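Local structure of pumilio homolog 23 (Arabidopsis thaliana, 5WZJ) at residues A383-V388 with Q445-S450; S397-L402 with L431-I436; T449-M454 with E473-S478. The protein binds RNA sequence-specifically through its pumilio repeats, with 18S rRNA as a target it recognises, and probably regulates translation and mRNA stability. All coordinates share one frame; numbering follows the deposited sequence.

All three contacts are buried and close together, the centres of interactions 1 and 2 about 8 Å apart; only in interaction 1 is a touching residue, Pro446, partly exposed. Interactions 1 and 3 share helix 445-453, which gives Tyr447 to one and Leu451 and Thr452 to the other. Interaction 2 is nested inside the loop closed by interaction 1 and joins it through Ser450, whose OG is hydrogen-bonded to Leu399 N. Interaction 1, about 12 Å from the RNA at the nearest atoms, sets a tyrosine against aliphatic groups, whereas in interactions 2 and 3 the RNA-facing helices (427-436 and 468-477) combine apolar packing with a base-reading side chain, Gln434 for an adenine and Glu473 for a guanine.

Interaction 1 (A383-V388 with Q445-S450); sequences ALVGAV and QPYITS
Tyr447 reaches from helix 445-453 to Leu384 and Val385 on helix 377-388, and its phenol end does most of the touching. The apolar contacts come first. Val385 presents CG2, which lies 3.5 Å from Tyr447 CZ and approaches the ring obliquely; the valine and tyrosine side chains run past each other in opposite directions. Leu384 crosses the tyrosine at about a right angle, its CD2 standing 4.1 Å from Tyr447 CE2. Pro446 adds a looser touch, with CB 4.4 Å from Val385 CG2. The methyl that meets both Tyr447 and Pro446 is the branch anti to the carbonyl carbon; CG1 is anti to the backbone N (chi1 179°).

The polar component is the hydroxyl. Tyr447 OH sits among carbon atoms, 3.2 Å from Val385 CG2 and 3.3 Å from Leu384 CB, yet it is hydrogen-bonded to Cys381 O, one turn earlier on the helix of Leu384 and Val385. Ile398 and Ile436 also pack on the tyrosine side chain.

Within the pumilio-repeat superhelix, the contact joins helices 377-388 and 445-453, whose short segments approach to 11.2 Å between axes at 57°, a wide separation that the long aromatic side chain spans. Chemically, then, the tyrosine works as an apolar spacer with one polar end: its ring packs against aliphatic groups, while the bond to Cys381 satisfies the buried oxygen and probably helps fix how far the ring reaches.

Interaction 2 (S397-L402 with L431-I436); sequences SILPRL and LILQGI. With nucleotides of chain B.
Leu433 points its forked end from helix 427-436 at Leu399 and Leu402, and these three leucines make the contact. Leu433 and Leu399 cross obliquely and meet through their methyls, CD1 of Leu399 lying 3.5 Å from CD1 of Leu433 and 3.7 Å from its CD2. Leu402 is also set at a slant to Leu433 but is met at two levels: its CB packs 3.8 Å from Leu433 CD1, while its CD1 lies 3.7 Å from Leu433 CD2. Both branches of Leu433 are therefore used against both partners. Leu399 has an unusual first torsion, chi1 -118°, which lies away from the staggered positions and brings its methyls within contact of Leu433, although the bond to CB does not aim there. Val471 of helix 468-477 packs on both Leu399 and Leu433, and Leu384 of helix 377-388 on Leu402, so helices 468-477 and 377-388 both pack against the cluster.

Gln434, next in sequence, meets A3 of chain B instead. Its side chain is extended beyond CG and brings the amide to the base: NE2 gives a nearly straight bond to N1 of the adenine (3.0 Å, 170°), and OE1 receives a weak one from N6 at 3.3 Å. Leu431 adds a van der Waals contact, its CD2 lying 3.5 Å from N1 of the same base.

The helix thus divides its work: methyl packing by Leu433 seats it on 397-402, and the glutamine pairs with the adenine's N1 and N6, the kind of base-edge reading by which pumilio repeats select nucleotides.

Interaction 3 (T449-M454 with E473-S478); sequences TSLTSM and EAFLAS. With nucleotides of chain B.
Leu451 and Thr452, consecutive residues on helix 445-453, both press on the ring of Phe475. Ahead of them, Thr449 O accepts from Ser453 N and also from Ser453 OG at 2.7 Å, the two donors arriving from opposite faces of the carbonyl plane. Leu451 comes next and lays CD2 over one face of the phenyl ring at its root, 3.4 Å from Phe475 CG and 3.5 Å from Phe475 CB. Thr452 meets the far end, crossing the phenylalanine at about a right angle with CG2 3.4 Å from Phe475 CZ. With chi1 at 60°, its OG1 falls between the backbone N and the carbonyl carbon, where it bonds to Ile448 O, while the methyl is left to pack on the ring.

On helix 468-477, Phe475 O accepts from Ser478 N and from Ser478 OG at 2.6 Å, the hydroxyl lying on a lone pair in the carbonyl plane. Two residues before Phe475, Glu473 grips G2 of chain B with both carboxylate oxygens, OE1 taking N1 (2.8 Å, 165°) and OE2 taking N2 (2.8 Å, 148°). Lys511 forms a salt bridge with OE1 and Thr508 a hydrogen bond with OE2, probably steadying the carboxylate. A glutamine in place of Glu473 would probably leave one of the two guanine donors facing an NH2 group and Lys511 without its charged mate.

The contact lies within the helical superhelix of pumilio repeats: helix 468-477 carries Glu473 to the RNA, helix 445-453 packs behind it, Leu399 of helix 398-403 adjoins Leu451, and helix 482-490 reaches both sides of the contact, with Leu488 against Leu451 and Lys485 against Phe475.

Interaction 1 (A383-V388 with Q445-S450)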
loop_
_atom_site.group_PDB
_atom_site.type_symbol
_atom_site.label_atom_id
_atom_site.label_comp_id
_atom_site.label_asym_id
_atom_site.label_seq_id
_atom_site.Cartn_x
_atom_site.Cartn_y
_atom_site.Cartn_z
ATOM N N ALA A 383 21.217 4.102 18.073
ATOM C CA ALA A 383 21.900 3.322 17.047
ATOM C C ALA A 383 21.801 4.004 15.686
ATOM O O ALA A 383 22.755 3.977 14.897
ATOM C CB ALA A 383 21.328 1.903 16.987
ATOM N N LEU A 384 20.653 4.624 15.391
ATOM C CA LEU A 384 20.503 5.338 14.126
ATOM C C LEU A 384 21.457 6.529 14.049
ATOM O O LEU A 384 22.113 6.739 13.022
ATOM C CB LEU A 384 19.058 5.800 13.939
ATOM C CG LEU A 384 18.836 6.656 12.688
ATOM C CD1 LEU A 384 19.238 5.901 11.403
ATOM C CD2 LEU A 384 17.394 7.154 12.598
ATOM N N VAL A 385 21.553 7.322 15.126
ATOM C CA VAL A 385 22.485 8.456 15.125
ATOM C C VAL A 385 23.904 7.983 14.846
ATOM O O VAL A 385 24.609 8.536 13.992
ATOM C CB VAL A 385 22.440 9.222 16.457
ATOM C CG1 VAL A 385 23.440 10.380 16.399
ATOM C CG2 VAL A 385 21.037 9.727 16.767
ATOM N N GLY A 386 24.350 6.967 15.587
ATOM C CA GLY A 386 25.705 6.475 15.432
ATOM C C GLY A 386 25.964 5.869 14.070
ATOM O O GLY A 386 27.094 5.902 13.578
ATOM N N ALA A 387 24.927 5.325 13.433
ATOM C CA ALA A 387 25.113 4.792 12.089
ATOM C C ALA A 387 25.342 5.899 11.070
ATOM O O ALA A 387 26.001 5.672 10.049
ATOM C CB ALA A 387 23.900 3.958 11.677
ATOM N N VAL A 388 24.803 7.089 11.315
ATOM C CA VAL A 388 24.836 8.151 10.313
ATOM C C VAL A 388 25.943 9.141 10.649
ATOM O O VAL A 388 26.536 9.757 9.755
ATOM C CB VAL A 388 23.466 8.849 10.216
ATOM C CG1 VAL A 388 23.525 10.029 9.263
ATOM C CG2 VAL A 388 22.396 7.849 9.764
ATOM N N GLN A 445 16.574 13.625 21.872
ATOM C CA GLN A 445 17.201 14.940 22.010
ATOM C C GLN A 445 18.170 15.276 20.872
ATOM O O GLN A 445 18.127 16.417 20.384
ATOM C CB GLN A 445 17.882 15.047 23.386
ATOM C CG GLN A 445 16.855 15.159 24.525
ATOM C CD GLN A 445 16.030 16.436 24.426
ATOM O OE1 GLN A 445 16.577 17.533 24.537
ATOM N NE2 GLN A 445 14.714 16.305 24.201
ATOM N N PRO A 446 19.027 14.370 20.392
ATOM C CA PRO A 446 19.885 14.733 19.250
ATOM C C PRO A 446 19.097 15.145 18.013
ATOM O O PRO A 446 19.557 16.016 17.260
ATOM C CB PRO A 446 20.693 13.452 18.990
ATOM C CG PRO A 446 20.612 12.663 20.258
ATOM C CD PRO A 446 19.293 12.995 20.867
ATOM N N TYR A 447 17.920 14.551 17.779
ATOM C CA TYR A 447 17.149 14.903 16.587
ATOM C C TYR A 447 16.500 16.268 16.740
ATOM O O TYR A 447 16.490 17.064 15.793
ATOM C CB TYR A 447 16.083 13.837 16.301
ATOM C CG TYR A 447 16.666 12.475 16.047
ATOM C CD1 TYR A 447 16.988 11.634 17.112
ATOM C CD2 TYR A 447 16.913 12.025 14.749
ATOM C CE1 TYR A 447 17.519 10.383 16.899
ATOM C CE2 TYR A 447 17.463 10.760 14.522
ATOM C CZ TYR A 447 17.758 9.944 15.613
ATOM O OH TYR A 447 18.296 8.683 15.431
ATOM N N ILE A 448 15.945 16.549 17.927
ATOM C CA ILE A 448 15.318 17.846 18.179
ATOM C C ILE A 448 16.352 18.961 18.082
ATOM O O ILE A 448 16.105 20.015 17.474
ATOM C CB ILE A 448 14.628 17.851 19.556
ATOM C CG1 ILE A 448 13.433 16.899 19.569
ATOM C CG2 ILE A 448 14.183 19.259 19.929
ATOM C CD1 ILE A 448 12.944 16.550 20.972
ATOM N N THR A 449 17.525 18.754 18.691
ATOM C CA THR A 449 18.567 19.777 18.623
ATOM C C THR A 449 19.037 19.980 17.187
ATOM O O THR A 449 19.177 21.119 16.727
ATOM C CB THR A 449 19.741 19.402 19.538
ATOM O OG1 THR A 449 19.360 19.621 20.908
ATOM C CG2 THR A 449 20.964 20.246 19.213
ATOM N N SER A 450 19.242 18.885 16.450
ATOM C CA SER A 450 19.731 18.997 15.079
ATOM C C SER A 450 18.718 19.701 14.187
ATOM O O SER A 450 19.086 20.563 13.377
ATOM C CB SER A 450 20.061 17.608 14.526
ATOM O OG SER A 450 20.471 17.668 13.163
#

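Interaction 2 (S397-L402 with L431-I436)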
loop_
_atom_site.group_PDB
_atom_site.type_symbol
_atom_site.label_atom_id
_atom_site.label_comp_id
_atom_site.label_asym_id
_atom_site.label_seq_id
_atom_site.Cartn_x
_atom_site.Cartn_y
_atom_site.Cartn_z
ATOM N N SER A 397 24.593 17.060 12.544
ATOM C CA SER A 397 24.118 16.962 11.171
ATOM C C SER A 397 23.196 15.768 10.944
ATOM O O SER A 397 22.962 15.385 9.794
ATOM C CB SER A 397 25.310 16.902 10.213
ATOM O OG SER A 397 25.989 18.145 10.213
ATOM N N ILE A 398 22.665 15.168 12.009
ATOM C CA ILE A 398 21.857 13.968 11.814
ATOM C C ILE A 398 20.642 14.270 10.936
ATOM O O ILE A 398 20.291 13.481 10.053
ATOM C CB ILE A 398 21.474 13.346 13.172
ATOM C CG1 ILE A 398 20.616 12.096 12.972
ATOM C CG2 ILE A 398 20.754 14.336 14.030
ATOM C CD1 ILE A 398 21.324 10.996 12.205
ATOM N N LEU A 399 20.002 15.432 11.132
ATOM C CA LEU A 399 18.818 15.744 10.332
ATOM C C LEU A 399 19.155 15.927 8.869
ATOM O O LEU A 399 18.549 15.234 8.015
ATOM C CB LEU A 399 18.081 16.958 10.919
ATOM C CG LEU A 399 16.649 16.708 11.402
ATOM C CD1 LEU A 399 15.768 16.136 10.276
ATOM C CD2 LEU A 399 16.649 15.774 12.618
ATOM N N PRO A 400 20.081 16.806 8.454
ATOM C CA PRO A 400 20.395 16.922 7.024
ATOM C C PRO A 400 20.782 15.604 6.374
ATOM O O PRO A 400 20.386 15.339 5.233
ATOM C CB PRO A 400 21.571 17.913 6.991
ATOM C CG PRO A 400 21.437 18.713 8.227
ATOM C CD PRO A 400 20.868 17.768 9.261
ATOM N N ARG A 401 21.549 14.768 7.072
ATOM C CA ARG A 401 21.990 13.525 6.456
ATOM C C ARG A 401 20.833 12.557 6.251
ATOM O O ARG A 401 20.812 11.832 5.256
ATOM C CB ARG A 401 23.098 12.887 7.293
ATOM C CG ARG A 401 24.380 13.734 7.327
ATOM C CD ARG A 401 25.431 13.141 8.224
ATOM N NE ARG A 401 26.636 13.969 8.239
ATOM C CZ ARG A 401 27.798 13.590 8.765
ATOM N NH1 ARG A 401 27.924 12.387 9.316
ATOM N NH2 ARG A 401 28.839 14.415 8.729
ATOM N N LEU A 402 19.854 12.544 7.157
ATOM C CA LEU A 402 18.715 11.651 6.960
ATOM C C LEU A 402 17.747 12.200 5.920
ATOM O O LEU A 402 17.173 11.433 5.139
ATOM C CB LEU A 402 17.989 11.409 8.284
ATOM C CG LEU A 402 18.627 10.370 9.210
ATOM C CD1 LEU A 402 18.022 10.453 10.593
ATOM C CD2 LEU A 402 18.486 8.961 8.647
ATOM N N LEU A 431 10.494 9.366 6.163
ATOM C CA LEU A 431 9.563 8.537 6.929
ATOM C C LEU A 431 10.174 8.094 8.256
ATOM O O LEU A 431 9.483 8.074 9.281
ATOM C CB LEU A 431 9.118 7.315 6.110
ATOM C CG LEU A 431 8.186 7.592 4.919
ATOM C CD1 LEU A 431 8.132 6.370 3.979
ATOM C CD2 LEU A 431 6.779 7.963 5.388
ATOM N N ILE A 432 11.460 7.719 8.255
ATOM C CA ILE A 432 12.152 7.423 9.508
ATOM C C ILE A 432 12.021 8.601 10.470
ATOM O O ILE A 432 11.657 8.441 11.642
ATOM C CB ILE A 432 13.628 7.087 9.232
ATOM C CG1 ILE A 432 13.735 5.758 8.486
ATOM C CG2 ILE A 432 14.426 7.017 10.538
ATOM C CD1 ILE A 432 15.139 5.431 8.019
ATOM N N LEU A 433 12.264 9.811 9.960
ATOM C CA LEU A 433 12.218 11.016 10.788
ATOM C C LEU A 433 10.809 11.281 11.304
ATOM O O LEU A 433 10.634 11.716 12.448
ATOM C CB LEU A 433 12.734 12.207 9.978
ATOM C CG LEU A 433 14.250 12.221 9.732
ATOM C CD1 LEU A 433 14.615 13.217 8.633
ATOM C CD2 LEU A 433 14.981 12.584 11.028
ATOM N N GLN A 434 9.791 11.023 10.475
ATOM C CA GLN A 434 8.412 11.135 10.943
ATOM C C GLN A 434 8.163 10.197 12.109
ATOM O O GLN A 434 7.476 10.560 13.073
ATOM C CB GLN A 434 7.438 10.839 9.792
ATOM C CG GLN A 434 7.433 11.942 8.726
ATOM C CD GLN A 434 6.777 11.503 7.448
ATOM O OE1 GLN A 434 5.587 11.215 7.423
ATOM N NE2 GLN A 434 7.550 11.444 6.380
ATOM N N GLY A 435 8.708 8.979 12.039
ATOM C CA GLY A 435 8.573 8.056 13.155
ATOM C C GLY A 435 9.387 8.489 14.364
ATOM O O GLY A 435 8.934 8.354 15.503
ATOM N N ILE A 436 10.601 9.007 14.127
ATOM C CA ILE A 436 11.448 9.514 15.213
ATOM C C ILE A 436 10.678 10.516 16.062
ATOM O O ILE A 436 10.683 10.448 17.298
ATOM C CB ILE A 436 12.740 10.132 14.639
ATOM C CG1 ILE A 436 13.694 9.028 14.164
ATOM C CG2 ILE A 436 13.430 11.074 15.657
ATOM C CD1 ILE A 436 14.361 8.287 15.300
ATOM P P A B 3 0.783 12.840 -2.894
ATOM O OP1 A B 3 0.502 12.527 -4.324
ATOM O OP2 A B 3 0.102 12.086 -1.811
ATOM O "O5'" A B 3 2.359 12.715 -2.692
ATOM C "C5'" A B 3 3.267 13.424 -3.528
ATOM C "C4'" A B 3 4.696 13.218 -3.083
ATOM O "O4'" A B 3 4.889 13.814 -1.776
ATOM C "C3'" A B 3 5.142 11.768 -2.904
ATOM O "O3'" A B 3 5.537 11.165 -4.125
ATOM C "C2'" A B 3 6.274 11.878 -1.883
ATOM O "O2'" A B 3 7.495 12.268 -2.499
ATOM C "C1'" A B 3 5.791 13.038 -1.014
ATOM N N9 A B 3 5.107 12.591 0.211
ATOM C C8 A B 3 3.769 12.708 0.519
ATOM N N7 A B 3 3.473 12.242 1.716
ATOM C C5 A B 3 4.705 11.807 2.223
ATOM C C6 A B 3 5.089 11.217 3.439
ATOM N N6 A B 3 4.231 10.938 4.423
ATOM N N1 A B 3 6.400 10.916 3.621
ATOM C C2 A B 3 7.270 11.183 2.645
ATOM N N3 A B 3 7.028 11.736 1.457
ATOM C C4 A B 3 5.719 12.022 1.308
#

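Interaction 3 (T449-M454 with E473-S478)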
loop_
_atom_site.group_PDB
_atom_site.type_symbol
_atom_site.label_atom_id
_atom_site.label_comp_id
_atom_site.label_asym_id
_atom_site.label_seq_id
_atom_site.Cartn_x
_atom_site.Cartn_y
_atom_site.Cartn_z
ATOM N N THR A 449 17.525 18.754 18.691
ATOM C CA THR A 449 18.567 19.777 18.623
ATOM C C THR A 449 19.037 19.980 17.187
ATOM O O THR A 449 19.177 21.119 16.727
ATOM C CB THR A 449 19.741 19.402 19.538
ATOM O OG1 THR A 449 19.360 19.621 20.908
ATOM C CG2 THR A 449 20.964 20.246 19.213
ATOM N N SER A 450 19.242 18.885 16.450
ATOM C CA SER A 450 19.731 18.997 15.079
ATOM C C SER A 450 18.718 19.701 14.187
ATOM O O SER A 450 19.086 20.563 13.377
ATOM C CB SER A 450 20.061 17.608 14.526
ATOM O OG SER A 450 20.471 17.668 13.163
ATOM N N LEU A 451 17.433 19.346 14.314
ATOM C CA LEU A 451 16.418 19.982 13.474
ATOM C C LEU A 451 16.275 21.462 13.811
ATOM O O LEU A 451 16.218 22.307 12.908
ATOM C CB LEU A 451 15.063 19.283 13.625
ATOM C CG LEU A 451 13.915 19.914 12.812
ATOM C CD1 LEU A 451 14.124 19.725 11.309
ATOM C CD2 LEU A 451 12.554 19.346 13.211
ATOM N N THR A 452 16.166 21.796 15.105
ATOM C CA THR A 452 15.942 23.201 15.458
ATOM C C THR A 452 17.192 24.055 15.305
ATOM O O THR A 452 17.073 25.287 15.324
ATOM C CB THR A 452 15.424 23.356 16.890
ATOM O OG1 THR A 452 16.376 22.808 17.811
ATOM C CG2 THR A 452 14.077 22.656 17.054
ATOM N N SER A 453 18.371 23.437 15.165
ATOM C CA SER A 453 19.612 24.169 14.901
ATOM C C SER A 453 19.809 24.515 13.439
ATOM O O SER A 453 20.627 25.387 13.143
ATOM C CB SER A 453 20.840 23.363 15.338
ATOM O OG SER A 453 20.881 23.246 16.746
ATOM N N MET A 454 19.141 23.816 12.521
ATOM C CA MET A 454 19.379 24.044 11.101
ATOM C C MET A 454 19.118 25.507 10.763
ATOM O O MET A 454 18.204 26.133 11.306
ATOM C CB MET A 454 18.487 23.131 10.244
ATOM C CG MET A 454 18.921 21.664 10.222
ATOM S SD MET A 454 17.673 20.602 9.450
ATOM C CE MET A 454 17.431 21.413 7.879
ATOM N N GLU A 473 6.304 18.782 10.182
ATOM C CA GLU A 473 4.984 18.667 10.794
ATOM C C GLU A 473 4.983 17.635 11.910
ATOM O O GLU A 473 4.307 17.818 12.929
ATOM C CB GLU A 473 3.932 18.324 9.731
ATOM C CG GLU A 473 3.613 19.503 8.807
ATOM C CD GLU A 473 2.835 19.096 7.565
ATOM O OE1 GLU A 473 2.170 18.033 7.581
ATOM O OE2 GLU A 473 2.903 19.838 6.569
ATOM N N ALA A 474 5.733 16.546 11.740
ATOM C CA ALA A 474 5.834 15.568 12.817
ATOM C C ALA A 474 6.529 16.172 14.037
ATOM O O ALA A 474 6.126 15.916 15.179
ATOM C CB ALA A 474 6.577 14.319 12.325
ATOM N N PHE A 475 7.580 16.969 13.815
ATOM C CA PHE A 475 8.216 17.680 14.925
ATOM C C PHE A 475 7.240 18.633 15.614
ATOM O O PHE A 475 7.186 18.693 16.845
ATOM C CB PHE A 475 9.440 18.448 14.427
ATOM C CG PHE A 475 9.941 19.497 15.392
ATOM C CD1 PHE A 475 10.608 19.131 16.549
ATOM C CD2 PHE A 475 9.790 20.849 15.108
ATOM C CE1 PHE A 475 11.091 20.098 17.431
ATOM C CE2 PHE A 475 10.275 21.825 15.980
ATOM C CZ PHE A 475 10.911 21.441 17.152
ATOM N N LEU A 476 6.474 19.398 14.835
ATOM C CA LEU A 476 5.498 20.316 15.425
ATOM C C LEU A 476 4.453 19.584 16.261
ATOM O O LEU A 476 3.940 20.144 17.244
ATOM C CB LEU A 476 4.830 21.137 14.319
ATOM C CG LEU A 476 5.776 22.148 13.650
ATOM C CD1 LEU A 476 5.018 22.984 12.645
ATOM C CD2 LEU A 476 6.416 23.060 14.699
ATOM N N ALA A 477 4.129 18.339 15.903
ATOM C CA ALA A 477 3.191 17.537 16.680
ATOM C C ALA A 477 3.854 16.756 17.806
ATOM O O ALA A 477 3.147 16.112 18.580
ATOM C CB ALA A 477 2.451 16.555 15.759
ATOM N N SER A 478 5.183 16.780 17.914
ATOM C CA SER A 478 5.882 15.988 18.918
ATOM C C SER A 478 5.689 16.607 20.300
ATOM O O SER A 478 5.080 17.666 20.452
ATOM C CB SER A 478 7.371 15.903 18.585
ATOM O OG SER A 478 7.995 17.162 18.800
ATOM P P G B 2 -4.510 15.452 -2.292
ATOM O OP1 G B 2 -4.502 14.580 -3.493
ATOM O OP2 G B 2 -5.327 15.085 -1.109
ATOM O "O5'" G B 2 -2.990 15.564 -1.825
ATOM C "C5'" G B 2 -2.056 16.345 -2.557
ATOM C "C4'" G B 2 -0.699 16.324 -1.897
ATOM O "O4'" G B 2 -0.750 16.995 -0.619
ATOM C "C3'" G B 2 -0.141 14.945 -1.583
ATOM O "O3'" G B 2 0.511 14.414 -2.724
ATOM C "C2'" G B 2 0.809 15.195 -0.404
ATOM O "O2'" G B 2 2.126 15.466 -0.868
ATOM C "C1'" G B 2 0.235 16.473 0.235
ATOM N N9 G B 2 -0.325 16.293 1.588
ATOM C C8 G B 2 -1.477 15.670 2.026
ATOM N N7 G B 2 -1.633 15.740 3.330
ATOM C C5 G B 2 -0.517 16.455 3.770
ATOM C C6 G B 2 -0.105 16.857 5.071
ATOM O O6 G B 2 -0.664 16.651 6.149
ATOM N N1 G B 2 1.098 17.561 5.045
ATOM C C2 G B 2 1.824 17.842 3.918
ATOM N N2 G B 2 2.955 18.534 4.084
ATOM N N3 G B 2 1.455 17.483 2.696
ATOM C C4 G B 2 0.288 16.799 2.706
#